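Local structure of BH2851 (2GFG) at residues 39-44 with 95-100; 53-58 with 64-69; 120-125 with 180-185; 139-142 with 147-150. The protein is of unknown function but, as a CYTH-family antiparallel barrel and putative adenylate cyclase, probably acts on phosphate-bearing substrates within its tunnel. One frame throughout, in Å; residues are numbered along the deposited sequence.

Contact 1 (39-44 with 95-100); sequences HYFETD and AHFPSG
On the outer wall of the antiparallel barrel, an aromatic pair ties Phe41 of strand 34-42 to Phe97 in the loop between helices 85-94 and 101-108. The two rings form an offset edge-to-face (T-shaped) pair, with centroids 5.2 Å apart and planes at 77°. Phe97 supplies the edge: its CE1 stands 3.5 Å above the Phe41 ring plane, displaced toward the rim. The nearest atoms are Phe41 CD1 and Phe97 CZ, 3.5 Å apart, while Phe41 CE1 lies 3.6 Å from Phe97 CE1. Seen from the other ring, Phe41 CD1 lies close to the plane of Phe97, at its edge. Phe41 CG stands opposite its own carbonyl carbon (chi1 -65°), which carries the ring off the strand and presents a face to the loop. Two phenylalanines suit this place because a C-H edge meeting the pi cloud of a ring is favourable and needs no polar partner.

In the CYTH barrel, side chains of one strand alternate between tunnel and exterior. Phe41 belongs to the exterior set, packing on Leu55, Ile57 and Leu92, whereas its neighbour Tyr40 turns inward toward Arg56. Phe97 also touches Ala91, Ile113 and Leu116, so it wedges between the helical layer and the barrel wall. At the strand's end, Glu42 OE1 accepts the Thr43 N-H at 2.8 Å through its anti lone pair, and the same carboxylate receives backbone N-H groups of Leu48 and Lys49 in helix 47-50.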
loop_
_atom_site.group_PDB
_atom_site.type_symbol
_atom_site.label_atom_id
_atom_site.label_comp_id
_atom_site.label_asym_id
_atom_site.label_seq_id
_atom_site.Cartn_x
_atom_site.Cartn_y
_atom_site.Cartn_z
ATOM N N HIS A 39 -5.148 7.361 3.112
ATOM C CA HIS A 39 -5.768 7.729 4.378
ATOM C C HIS A 39 -6.067 6.463 5.141
ATOM O O HIS A 39 -6.847 5.639 4.684
ATOM C CB HIS A 39 -7.052 8.506 4.137
ATOM C CG HIS A 39 -6.858 9.768 3.361
ATOM N ND1 HIS A 39 -6.586 10.978 3.964
ATOM C CD2 HIS A 39 -6.884 10.009 2.027
ATOM C CE1 HIS A 39 -6.458 11.910 3.036
ATOM N NE2 HIS A 39 -6.638 11.349 1.853
ATOM N N TYR A 40 -5.449 6.307 6.314
ATOM C CA TYR A 40 -5.545 5.051 7.077
ATOM C C TYR A 40 -6.616 5.085 8.139
ATOM O O TYR A 40 -6.827 6.100 8.789
ATOM C CB TYR A 40 -4.203 4.717 7.709
ATOM C CG TYR A 40 -3.092 4.587 6.702
ATOM C CD1 TYR A 40 -3.224 3.735 5.592
ATOM C CD2 TYR A 40 -1.896 5.287 6.856
ATOM C CE1 TYR A 40 -2.209 3.611 4.651
ATOM C CE2 TYR A 40 -0.860 5.163 5.921
ATOM C CZ TYR A 40 -1.028 4.324 4.814
ATOM O OH TYR A 40 -0.025 4.200 3.880
ATOM N N PHE A 41 -7.297 3.948 8.308
ATOM C CA PHE A 41 -8.338 3.798 9.304
ATOM C C PHE A 41 -8.004 2.658 10.250
ATOM O O PHE A 41 -7.489 1.618 9.832
ATOM C CB PHE A 41 -9.677 3.546 8.634
ATOM C CG PHE A 41 -10.155 4.689 7.809
ATOM C CD1 PHE A 41 -11.039 5.628 8.341
ATOM C CD2 PHE A 41 -9.679 4.878 6.517
ATOM C CE1 PHE A 41 -11.476 6.712 7.577
ATOM C CE2 PHE A 41 -10.111 5.960 5.751
ATOM C CZ PHE A 41 -11.012 6.881 6.295
ATOM N N GLU A 42 -8.307 2.858 11.524
ATOM C CA GLU A 42 -8.009 1.881 12.543
ATOM C C GLU A 42 -8.759 2.239 13.828
ATOM O O GLU A 42 -9.167 3.392 14.015
ATOM C CB GLU A 42 -6.471 1.835 12.789
ATOM C CG GLU A 42 -5.981 0.820 13.821
ATOM C CD GLU A 42 -6.355 -0.623 13.490
ATOM O OE1 GLU A 42 -7.536 -0.987 13.668
ATOM O OE2 GLU A 42 -5.436 -1.422 13.184
ATOM N N THR A 43 -9.012 1.230 14.663
ATOM C CA THR A 43 -9.608 1.437 15.992
ATOM C C THR A 43 -8.543 1.891 16.986
ATOM O O THR A 43 -7.356 1.767 16.723
ATOM C CB THR A 43 -10.283 0.129 16.529
ATOM O OG1 THR A 43 -9.301 -0.901 16.679
ATOM C CG2 THR A 43 -11.373 -0.351 15.570
ATOM N N ASP A 44 -8.977 2.403 18.135
ATOM C CA ASP A 44 -8.040 2.869 19.191
ATOM C C ASP A 44 -7.090 1.751 19.649
ATOM O O ASP A 44 -5.881 1.964 19.771
ATOM C CB ASP A 44 -8.813 3.427 20.399
ATOM C CG ASP A 44 -9.414 4.819 20.134
ATOM O OD1 ASP A 44 -9.392 5.287 18.967
ATOM O OD2 ASP A 44 -9.907 5.441 21.101
ATOM N N ALA A 95 -16.312 9.271 10.107
ATOM C CA ALA A 95 -16.253 7.796 10.266
ATOM C C ALA A 95 -17.526 7.036 9.759
ATOM O O ALA A 95 -17.835 5.935 10.254
ATOM C CB ALA A 95 -15.955 7.432 11.732
ATOM N N HIS A 96 -18.255 7.633 8.785
ATOM C CA HIS A 96 -19.411 6.976 8.169
ATOM C C HIS A 96 -18.989 6.345 6.841
ATOM O O HIS A 96 -18.667 7.055 5.881
ATOM C CB HIS A 96 -20.546 7.974 7.950
ATOM C CG HIS A 96 -21.097 8.549 9.221
ATOM N ND1 HIS A 96 -20.954 9.878 9.561
ATOM C CD2 HIS A 96 -21.771 7.970 10.245
ATOM C CE1 HIS A 96 -21.525 10.095 10.734
ATOM N NE2 HIS A 96 -22.027 8.954 11.170
ATOM N N PHE A 97 -18.977 5.013 6.799
ATOM C CA PHE A 97 -18.521 4.276 5.621
ATOM C C PHE A 97 -19.698 3.737 4.815
ATOM O O PHE A 97 -20.779 3.480 5.377
ATOM C CB PHE A 97 -17.611 3.135 6.045
ATOM C CG PHE A 97 -16.459 3.571 6.893
ATOM C CD1 PHE A 97 -15.258 3.976 6.309
ATOM C CD2 PHE A 97 -16.583 3.627 8.288
ATOM C CE1 PHE A 97 -14.186 4.410 7.102
ATOM C CE2 PHE A 97 -15.525 4.046 9.081
ATOM C CZ PHE A 97 -14.318 4.440 8.488
ATOM N N PRO A 98 -19.503 3.568 3.488
ATOM C CA PRO A 98 -20.565 3.090 2.647
ATOM C C PRO A 98 -20.666 1.573 2.655
ATOM O O PRO A 98 -19.654 0.878 2.850
ATOM C CB PRO A 98 -20.150 3.583 1.262
ATOM C CG PRO A 98 -18.683 3.578 1.290
ATOM C CD PRO A 98 -18.259 3.789 2.720
ATOM N N SER A 99 -21.879 1.068 2.442
ATOM C CA SER A 99 -22.111 -0.360 2.293
ATOM C C SER A 99 -21.431 -0.869 1.025
ATOM O O SER A 99 -21.209 -0.107 0.075
ATOM C CB SER A 99 -23.608 -0.649 2.227
ATOM O OG SER A 99 -24.221 0.129 1.219
ATOM N N GLY A 100 -21.103 -2.154 1.017
ATOM C CA GLY A 100 -20.388 -2.766 -0.106
ATOM C C GLY A 100 -19.489 -3.883 0.349
ATOM O O GLY A 100 -19.556 -4.316 1.498
#

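Contact 2 (53-58 with 64-69); sequences SALRIR and FTFTLK. With EDO (1,2-ethanediol), chain F.
Six backbone hydrogen bonds join Ala54 to Lys69, Arg56 to Thr67 and Arg58 to Thr65, each an antiparallel hydrogen-bonded pair. The bond from Arg56 N to Thr67 O is 2.9 Å long and nearly straight, at 170°. A water accepts from Arg56 NE and donates to Thr67 OG1 and Thr65 O, linking both strands on the tunnel side; Thr67 OG1 also bonds Asn80.

Here the long basic side chains gather, consistent with a tunnel that receives anionic groups, as in other CYTH proteins. Arg58 NH2 lies 3.2 Å above the Arg56 guanidinium plane, over its centre, while Lys69 NZ approaches the edge, 3.4 Å from Arg56 NH1. Glu7 forms a salt bridge with Lys69, Glu78 a long, weak ion pair with Arg56, and Asn38 a hydrogen bond with Arg58 NE. Arg56 CG sits between backbone N and carbonyl carbon (chi1 64°), and the chain then extends beside Thr67. Replacing Arg56 by an alanine would probably cost the bridging water its NE donor and Glu78 its distant cation.

On the other face, apolar residues suit burial: Phe66 CD1 meets Ile57 CG1 at 3.4 Å, and Phe66 CE1 meets Leu55 CD1 at 3.7 Å. This hairpin lies between strands 34-42 and 76-83, its apolar face beneath helices 85-94 and 101-108.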
loop_
_atom_site.group_PDB
_atom_site.type_symbol
_atom_site.label_atom_id
_atom_site.label_comp_id
_atom_site.label_asym_id
_atom_site.label_seq_id
_atom_site.Cartn_x
_atom_site.Cartn_y
_atom_site.Cartn_z
ATOM N N SER A 53 -4.506 -7.048 9.192
ATOM C CA SER A 53 -5.239 -6.391 8.119
ATOM C C SER A 53 -4.981 -4.903 8.110
ATOM O O SER A 53 -4.511 -4.327 9.114
ATOM C CB SER A 53 -6.734 -6.653 8.266
ATOM O OG SER A 53 -7.024 -8.027 8.083
ATOM N N ALA A 54 -5.294 -4.275 6.973
ATOM C CA ALA A 54 -5.106 -2.846 6.789
ATOM C C ALA A 54 -6.249 -2.267 5.964
ATOM O O ALA A 54 -6.616 -2.823 4.903
ATOM C CB ALA A 54 -3.768 -2.568 6.110
ATOM N N LEU A 55 -6.800 -1.145 6.442
ATOM C CA LEU A 55 -7.913 -0.468 5.792
ATOM C C LEU A 55 -7.491 0.949 5.437
ATOM O O LEU A 55 -7.017 1.696 6.301
ATOM C CB LEU A 55 -9.123 -0.434 6.730
ATOM C CG LEU A 55 -10.452 0.104 6.184
ATOM C CD1 LEU A 55 -11.032 -0.821 5.171
ATOM C CD2 LEU A 55 -11.441 0.313 7.328
ATOM N N ARG A 56 -7.654 1.316 4.169
ATOM C CA ARG A 56 -7.337 2.672 3.709
ATOM C C ARG A 56 -8.343 3.178 2.700
ATOM O O ARG A 56 -9.097 2.394 2.102
ATOM C CB ARG A 56 -5.933 2.718 3.073
ATOM C CG ARG A 56 -5.797 1.874 1.784
ATOM C CD ARG A 56 -4.561 2.232 0.982
ATOM N NE ARG A 56 -4.582 1.571 -0.341
ATOM C CZ ARG A 56 -3.755 0.586 -0.745
ATOM N NH1 ARG A 56 -2.706 0.204 -0.002
ATOM N NH2 ARG A 56 -3.922 0.050 -1.954
ATOM N N ILE A 57 -8.384 4.498 2.554
ATOM C CA ILE A 57 -8.990 5.143 1.395
ATOM C C ILE A 57 -7.860 5.835 0.615
ATOM O O ILE A 57 -7.153 6.669 1.167
ATOM C CB ILE A 57 -10.065 6.181 1.802
ATOM C CG1 ILE A 57 -11.288 5.468 2.380
ATOM C CG2 ILE A 57 -10.472 7.049 0.587
ATOM C CD1 ILE A 57 -12.314 6.404 3.017
ATOM N N ARG A 58 -7.666 5.430 -0.643
ATOM C CA ARG A 58 -6.634 6.023 -1.505
ATOM C C ARG A 58 -7.217 7.107 -2.380
ATOM O O ARG A 58 -8.269 6.930 -2.971
ATOM C CB ARG A 58 -5.983 4.961 -2.390
ATOM C CG ARG A 58 -4.888 5.529 -3.360
ATOM C CD ARG A 58 -4.068 4.431 -3.994
ATOM N NE ARG A 58 -3.166 3.808 -3.029
ATOM C CZ ARG A 58 -2.282 2.849 -3.319
ATOM N NH1 ARG A 58 -2.176 2.367 -4.554
ATOM N NH2 ARG A 58 -1.499 2.365 -2.354
ATOM N N PHE A 64 -11.076 8.114 -5.819
ATOM C CA PHE A 64 -10.995 7.560 -4.470
ATOM C C PHE A 64 -11.298 6.081 -4.489
ATOM O O PHE A 64 -12.261 5.648 -5.135
ATOM C CB PHE A 64 -11.974 8.270 -3.552
ATOM C CG PHE A 64 -11.677 9.714 -3.370
ATOM C CD1 PHE A 64 -12.103 10.647 -4.305
ATOM C CD2 PHE A 64 -10.915 10.154 -2.278
ATOM C CE1 PHE A 64 -11.799 11.998 -4.150
ATOM C CE2 PHE A 64 -10.634 11.501 -2.104
ATOM C CZ PHE A 64 -11.060 12.422 -3.042
ATOM N N THR A 65 -10.480 5.303 -3.768
ATOM C CA THR A 65 -10.633 3.852 -3.697
ATOM C C THR A 65 -10.549 3.372 -2.238
ATOM O O THR A 65 -9.543 3.600 -1.551
ATOM C CB THR A 65 -9.551 3.136 -4.532
ATOM O OG1 THR A 65 -9.542 3.670 -5.870
ATOM C CG2 THR A 65 -9.808 1.626 -4.590
ATOM N N PHE A 66 -11.625 2.737 -1.777
ATOM C CA PHE A 66 -11.697 2.142 -0.442
ATOM C C PHE A 66 -11.118 0.743 -0.530
ATOM O O PHE A 66 -11.558 -0.051 -1.348
ATOM C CB PHE A 66 -13.180 2.097 0.003
ATOM C CG PHE A 66 -13.402 1.874 1.507
ATOM C CD1 PHE A 66 -12.471 2.318 2.472
ATOM C CD2 PHE A 66 -14.645 1.380 1.956
ATOM C CE1 PHE A 66 -12.732 2.177 3.830
ATOM C CE2 PHE A 66 -14.912 1.237 3.324
ATOM C CZ PHE A 66 -13.964 1.624 4.257
ATOM N N THR A 67 -10.108 0.445 0.298
ATOM C CA THR A 67 -9.372 -0.839 0.182
ATOM C C THR A 67 -9.118 -1.501 1.521
ATOM O O THR A 67 -8.587 -0.875 2.451
ATOM C CB THR A 67 -8.016 -0.646 -0.558
ATOM O OG1 THR A 67 -8.268 -0.288 -1.911
ATOM C CG2 THR A 67 -7.172 -1.934 -0.531
ATOM N N LEU A 68 -9.528 -2.766 1.618
ATOM C CA LEU A 68 -9.154 -3.629 2.725
ATOM C C LEU A 68 -8.093 -4.624 2.235
ATOM O O LEU A 68 -8.162 -5.101 1.095
ATOM C CB LEU A 68 -10.381 -4.387 3.251
ATOM C CG LEU A 68 -10.151 -5.421 4.374
ATOM C CD1 LEU A 68 -9.599 -4.765 5.636
ATOM C CD2 LEU A 68 -11.444 -6.173 4.680
ATOM N N LYS A 69 -7.084 -4.876 3.078
ATOM C CA LYS A 69 -6.105 -5.956 2.859
ATOM C C LYS A 69 -6.169 -6.867 4.043
ATOM O O LYS A 69 -6.067 -6.402 5.166
ATOM C CB LYS A 69 -4.689 -5.404 2.743
ATOM C CG LYS A 69 -4.421 -4.627 1.482
ATOM C CD LYS A 69 -2.980 -4.094 1.458
ATOM C CE LYS A 69 -2.700 -3.307 0.182
ATOM N NZ LYS A 69 -1.271 -2.885 0.066
HETATM C C1 EDO F . -4.906 2.916 -7.175
HETATM O O1 EDO F . -3.520 2.950 -7.535
HETATM C C2 EDO F . -5.208 1.649 -6.367
HETATM O O2 EDO F . -6.622 1.517 -6.159
HETATM O O HOH W 1 -5.479 -1.433 2.830
HETATM O O HOH W 2 -6.889 1.911 -2.351
HETATM O O HOH W 3 -7.866 5.880 -5.708
#

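Contact 3 (120-125 with 180-185); sequences GTLSTS and ENKIQR. With EDO (1,2-ethanediol), chain H; EDO (1,2-ethanediol), chain G.
Lys182, the first residue of helix 182-190, lays its side chain across Leu122 and Thr124 of strand 117-131, crossing both at about a right angle. Its CB lies 4.0 Å from Leu122 CD1, a methyl that also comes 3.7 Å from the backbone O of Lys182. CG runs on past an ethanediol, probably from the crystallisation liquor, which takes a weak bond from Lys182 N. CD then reaches the other branch, 4.1 Å from Leu122 CD2. CE meets Thr124, with OG1 3.7 Å away. At the end the chain, extended until then, bends (chi4 60°), and NZ enters salt bridges with Asp139, Glu150 and Glu152. The lysine suits this place because its methylenes can rest on leucine while its tip reaches acids inside the CYTH barrel.

Thr124 OG1 spends its polarity on Ser141. Alongside, the Arg185 guanidinium has Lys182 CA 3.7 Å above one face, toward the rim; its NH1 bonds Glu180 O at 3.1 Å, and it forms salt bridges with Asp148 and Glu150. With no hydrogen bond between strand and helix segment, van der Waals contact with Leu122 and Thr124 guides the lysine stem, and the salt bridges hold its tip.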
loop_
_atom_site.group_PDB
_atom_site.type_symbol
_atom_site.label_atom_id
_atom_site.label_comp_id
_atom_site.label_asym_id
_atom_site.label_seq_id
_atom_site.Cartn_x
_atom_site.Cartn_y
_atom_site.Cartn_z
ATOM N N GLY A 120 -4.593 8.873 10.104
ATOM C CA GLY A 120 -3.661 9.768 9.416
ATOM C C GLY A 120 -3.477 9.449 7.943
ATOM O O GLY A 120 -4.029 8.473 7.433
ATOM N N THR A 121 -2.643 10.252 7.280
ATOM C CA THR A 121 -2.455 10.172 5.840
ATOM C C THR A 121 -0.970 10.103 5.462
ATOM O O THR A 121 -0.172 10.932 5.890
ATOM C CB THR A 121 -3.100 11.386 5.133
ATOM O OG1 THR A 121 -4.475 11.473 5.507
ATOM C CG2 THR A 121 -2.998 11.264 3.596
ATOM N N LEU A 122 -0.635 9.119 4.625
ATOM C CA LEU A 122 0.706 8.944 4.088
ATOM C C LEU A 122 0.659 9.189 2.588
ATOM O O LEU A 122 -0.138 8.556 1.876
ATOM C CB LEU A 122 1.200 7.520 4.384
ATOM C CG LEU A 122 2.561 7.071 3.828
ATOM C CD1 LEU A 122 3.178 6.033 4.741
ATOM C CD2 LEU A 122 2.458 6.522 2.390
ATOM N N SER A 123 1.499 10.112 2.102
ATOM C CA SER A 123 1.557 10.430 0.669
ATOM C C SER A 123 2.683 9.667 -0.005
ATOM O O SER A 123 3.759 9.529 0.558
ATOM C CB SER A 123 1.755 11.928 0.458
ATOM O OG SER A 123 0.624 12.653 0.905
ATOM N N THR A 124 2.431 9.195 -1.231
ATOM C CA THR A 124 3.445 8.463 -2.012
ATOM C C THR A 124 3.523 8.969 -3.451
ATOM O O THR A 124 2.502 9.151 -4.115
ATOM C CB THR A 124 3.169 6.941 -2.037
ATOM O OG1 THR A 124 3.207 6.422 -0.702
ATOM C CG2 THR A 124 4.225 6.200 -2.894
ATOM N N SER A 125 4.750 9.214 -3.907
ATOM C CA SER A 125 5.031 9.481 -5.298
ATOM C C SER A 125 5.535 8.180 -5.900
ATOM O O SER A 125 6.565 7.651 -5.471
ATOM C CB SER A 125 6.077 10.569 -5.426
ATOM O OG SER A 125 6.302 10.886 -6.769
ATOM N N GLU A 180 8.687 -3.358 6.877
ATOM C CA GLU A 180 7.254 -3.502 7.146
ATOM C C GLU A 180 6.461 -2.637 6.160
ATOM O O GLU A 180 7.030 -1.803 5.456
ATOM C CB GLU A 180 6.923 -3.135 8.613
ATOM C CG GLU A 180 7.143 -1.661 8.976
ATOM C CD GLU A 180 7.244 -1.422 10.486
ATOM O OE1 GLU A 180 6.638 -2.198 11.264
ATOM O OE2 GLU A 180 7.931 -0.449 10.889
ATOM N N ASN A 181 5.158 -2.880 6.082
ATOM C CA ASN A 181 4.276 -2.141 5.158
ATOM C C ASN A 181 4.204 -0.636 5.471
ATOM O O ASN A 181 4.419 -0.227 6.597
ATOM C CB ASN A 181 2.863 -2.756 5.171
ATOM C CG ASN A 181 2.807 -4.133 4.471
ATOM O OD1 ASN A 181 3.495 -4.368 3.471
ATOM N ND2 ASN A 181 1.963 -5.023 4.983
ATOM N N LYS A 182 3.916 0.177 4.437
ATOM C CA LYS A 182 3.805 1.653 4.587
ATOM C C LYS A 182 2.948 2.030 5.778
ATOM O O LYS A 182 3.332 2.868 6.589
ATOM C CB LYS A 182 3.210 2.279 3.330
ATOM C CG LYS A 182 4.180 2.441 2.200
ATOM C CD LYS A 182 3.471 2.839 0.927
ATOM C CE LYS A 182 4.435 2.998 -0.235
ATOM N NZ LYS A 182 5.163 1.754 -0.536
ATOM N N ILE A 183 1.769 1.412 5.860
ATOM C CA ILE A 183 0.830 1.659 6.952
ATOM C C ILE A 183 1.431 1.288 8.326
ATOM O O ILE A 183 1.152 1.944 9.333
ATOM C CB ILE A 183 -0.530 0.902 6.712
ATOM C CG1 ILE A 183 -1.577 1.348 7.717
ATOM C CG2 ILE A 183 -0.340 -0.638 6.754
ATOM C CD1 ILE A 183 -2.969 0.888 7.378
ATOM N N GLN A 184 2.269 0.251 8.348
ATOM C CA GLN A 184 2.946 -0.171 9.586
ATOM C C GLN A 184 4.106 0.776 9.904
ATOM O O GLN A 184 4.308 1.151 11.066
ATOM C CB GLN A 184 3.446 -1.608 9.464
ATOM C CG GLN A 184 2.341 -2.633 9.166
ATOM C CD GLN A 184 1.482 -2.932 10.363
ATOM N N ARG A 185 4.846 1.193 8.858
ATOM C CA ARG A 185 5.887 2.231 9.008
ATOM C C ARG A 185 5.258 3.551 9.450
ATOM O O ARG A 185 5.890 4.339 10.145
ATOM C CB ARG A 185 6.667 2.441 7.698
ATOM C CG ARG A 185 7.462 1.223 7.231
ATOM C CD ARG A 185 8.596 1.603 6.276
ATOM N NE ARG A 185 8.163 2.474 5.168
ATOM C CZ ARG A 185 7.671 2.046 3.989
ATOM N NH1 ARG A 185 7.429 0.754 3.769
ATOM N NH2 ARG A 185 7.370 2.931 3.048
HETATM C C1 EDO H . 4.155 -1.384 0.867
HETATM O O1 EDO H . 5.206 -1.436 1.834
HETATM C C2 EDO H . 2.816 -1.762 1.500
HETATM O O2 EDO H . 1.856 -0.690 1.417
HETATM C C1 EDO G . 8.996 12.934 -7.053
HETATM O O1 EDO G . 8.355 12.195 -8.100
HETATM C C2 EDO G . 9.714 11.976 -6.098
HETATM O O2 EDO G . 10.601 11.097 -6.818
#

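Contact 4 (139-142 with 147-150); sequences DHSS and EDYE. With EDO (1,2-ethanediol), chain H.
Asp139 opens the antiparallel pairing with Glu150: its N donates to Glu150 O at 2.7 Å, almost straight at 172°, and its O receives Glu150 N. Both side chains enter the barrel, where these like charges share Lys182, a cation that is likely to ease their mutual repulsion; Asp139 also bridges to Arg126.

His140 faces outward. Its NE2 donates in the ring plane to Glu147 OE1 at 3.1 Å, meeting the oxygen from above the carboxylate, whose plane stands 89° to the ring. Tyr149 lies alongside with its ring turned only 13° from the imidazole but slid away, so that Tyr149 CE2 comes over the rim of the imidazole face, 3.3 Å from His140 CD2. A leucine in place of His140 would probably leave Glu147 without this N-H donor and Tyr149 without the flat neighbour beside it.

Ser141 exchanges two backbone bonds with Asp148, and its OG also holds a water at 2.8 Å. Ser142 pairs with Glu147 without hydrogen bonds, CB to CB 4.3 Å.

This hairpin lies between strand 117-131, bonded at Ser123 and Ser125, and strand 4-14, where Val14 bonds Tyr149 and closes the barrel; Phe19 of helix 16-25 meets the Tyr149 ring outside.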
loop_
_atom_site.group_PDB
_atom_site.type_symbol
_atom_site.label_atom_id
_atom_site.label_comp_id
_atom_site.label_asym_id
_atom_site.label_seq_id
_atom_site.Cartn_x
_atom_site.Cartn_y
_atom_site.Cartn_z
ATOM N N ASP A 139 8.719 3.752 -4.884
ATOM C CA ASP A 139 7.861 4.550 -3.987
ATOM C C ASP A 139 8.651 5.500 -3.121
ATOM O O ASP A 139 9.427 5.071 -2.265
ATOM C CB ASP A 139 7.063 3.623 -3.062
ATOM C CG ASP A 139 6.002 2.841 -3.785
ATOM O OD1 ASP A 139 5.800 3.060 -4.992
ATOM O OD2 ASP A 139 5.346 2.008 -3.125
ATOM N N HIS A 140 8.408 6.795 -3.310
ATOM C CA HIS A 140 8.907 7.827 -2.422
ATOM C C HIS A 140 7.717 8.312 -1.590
ATOM O O HIS A 140 6.747 8.856 -2.138
ATOM C CB HIS A 140 9.532 8.978 -3.238
ATOM C CG HIS A 140 9.881 10.189 -2.424
ATOM N ND1 HIS A 140 9.816 11.468 -2.934
ATOM C CD2 HIS A 140 10.258 10.319 -1.129
ATOM C CE1 HIS A 140 10.164 12.330 -1.995
ATOM N NE2 HIS A 140 10.419 11.659 -0.888
ATOM N N SER A 141 7.773 8.069 -0.281
ATOM C CA SER A 141 6.651 8.365 0.616
ATOM C C SER A 141 7.012 9.423 1.636
ATOM O O SER A 141 8.147 9.505 2.068
ATOM C CB SER A 141 6.203 7.089 1.345
ATOM O OG SER A 141 5.818 6.093 0.423
ATOM N N SER A 142 6.011 10.223 2.032
ATOM C CA SER A 142 6.164 11.220 3.095
ATOM C C SER A 142 5.020 11.083 4.088
ATOM O O SER A 142 3.861 10.929 3.690
ATOM C CB SER A 142 6.172 12.624 2.515
ATOM O OG SER A 142 4.902 12.960 1.988
ATOM N N GLU A 147 10.261 11.196 5.628
ATOM C CA GLU A 147 10.059 10.523 4.334
ATOM C C GLU A 147 10.987 9.327 4.152
ATOM O O GLU A 147 11.947 9.154 4.895
ATOM C CB GLU A 147 10.243 11.514 3.178
ATOM C CG GLU A 147 11.668 12.026 2.982
ATOM C CD GLU A 147 11.782 12.992 1.809
ATOM O OE1 GLU A 147 10.766 13.636 1.458
ATOM O OE2 GLU A 147 12.890 13.112 1.243
ATOM N N ASP A 148 10.673 8.492 3.168
ATOM C CA ASP A 148 11.526 7.337 2.830
ATOM C C ASP A 148 11.320 6.862 1.391
ATOM O O ASP A 148 10.445 7.363 0.676
ATOM C CB ASP A 148 11.324 6.177 3.841
ATOM C CG ASP A 148 9.879 5.624 3.856
ATOM O OD1 ASP A 148 9.215 5.582 2.784
ATOM O OD2 ASP A 148 9.451 5.147 4.942
ATOM N N TYR A 149 12.158 5.915 0.973
ATOM C CA TYR A 149 12.171 5.417 -0.399
ATOM C C TYR A 149 12.098 3.913 -0.383
ATOM O O TYR A 149 12.671 3.268 0.501
ATOM C CB TYR A 149 13.444 5.879 -1.113
ATOM C CG TYR A 149 13.647 7.371 -1.077
ATOM C CD1 TYR A 149 14.291 7.985 0.008
ATOM C CD2 TYR A 149 13.162 8.184 -2.100
ATOM C CE1 TYR A 149 14.460 9.378 0.058
ATOM C CE2 TYR A 149 13.326 9.574 -2.064
ATOM C CZ TYR A 149 13.965 10.164 -0.981
ATOM O OH TYR A 149 14.114 11.518 -0.946
ATOM N N GLU A 150 11.394 3.344 -1.356
ATOM C CA GLU A 150 11.131 1.910 -1.367
ATOM C C GLU A 150 10.948 1.372 -2.786
ATOM O O GLU A 150 10.288 1.995 -3.618
ATOM C CB GLU A 150 9.869 1.613 -0.547
ATOM C CG GLU A 150 9.719 0.147 -0.124
ATOM C CD GLU A 150 8.367 -0.153 0.514
ATOM O OE1 GLU A 150 7.534 0.772 0.637
ATOM O OE2 GLU A 150 8.131 -1.316 0.874
HETATM C C1 EDO H . 4.155 -1.384 0.867
HETATM O O1 EDO H . 5.206 -1.436 1.834
HETATM C C2 EDO H . 2.816 -1.762 1.500
HETATM O O2 EDO H . 1.856 -0.690 1.417
HETATM O O HOH W 4 8.273 4.693 0.176
#

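Contacts 2 and 4 are both hairpin pairings in the barrel wall, partly buried, some 19 Å apart between centres on opposite sides of the chain's centre. Their tunnel faces differ in charge: 53-58 with 64-69 gathers cations, 139-142 with 147-150 acids. Contact 3, the buried one, brings Lys182 and Arg185 to the acids of contact 4. Contact 1, also partly buried, lies farthest out and is purely aromatic; it joins a helical layer to the wall, and Phe97 extends that packing to Phe66 of contact 2. Strand 34-42 bonds to strands 54-60 and 117-131, and strand 117-131 to strand 134-143, so all four contacts reach one closed sheet.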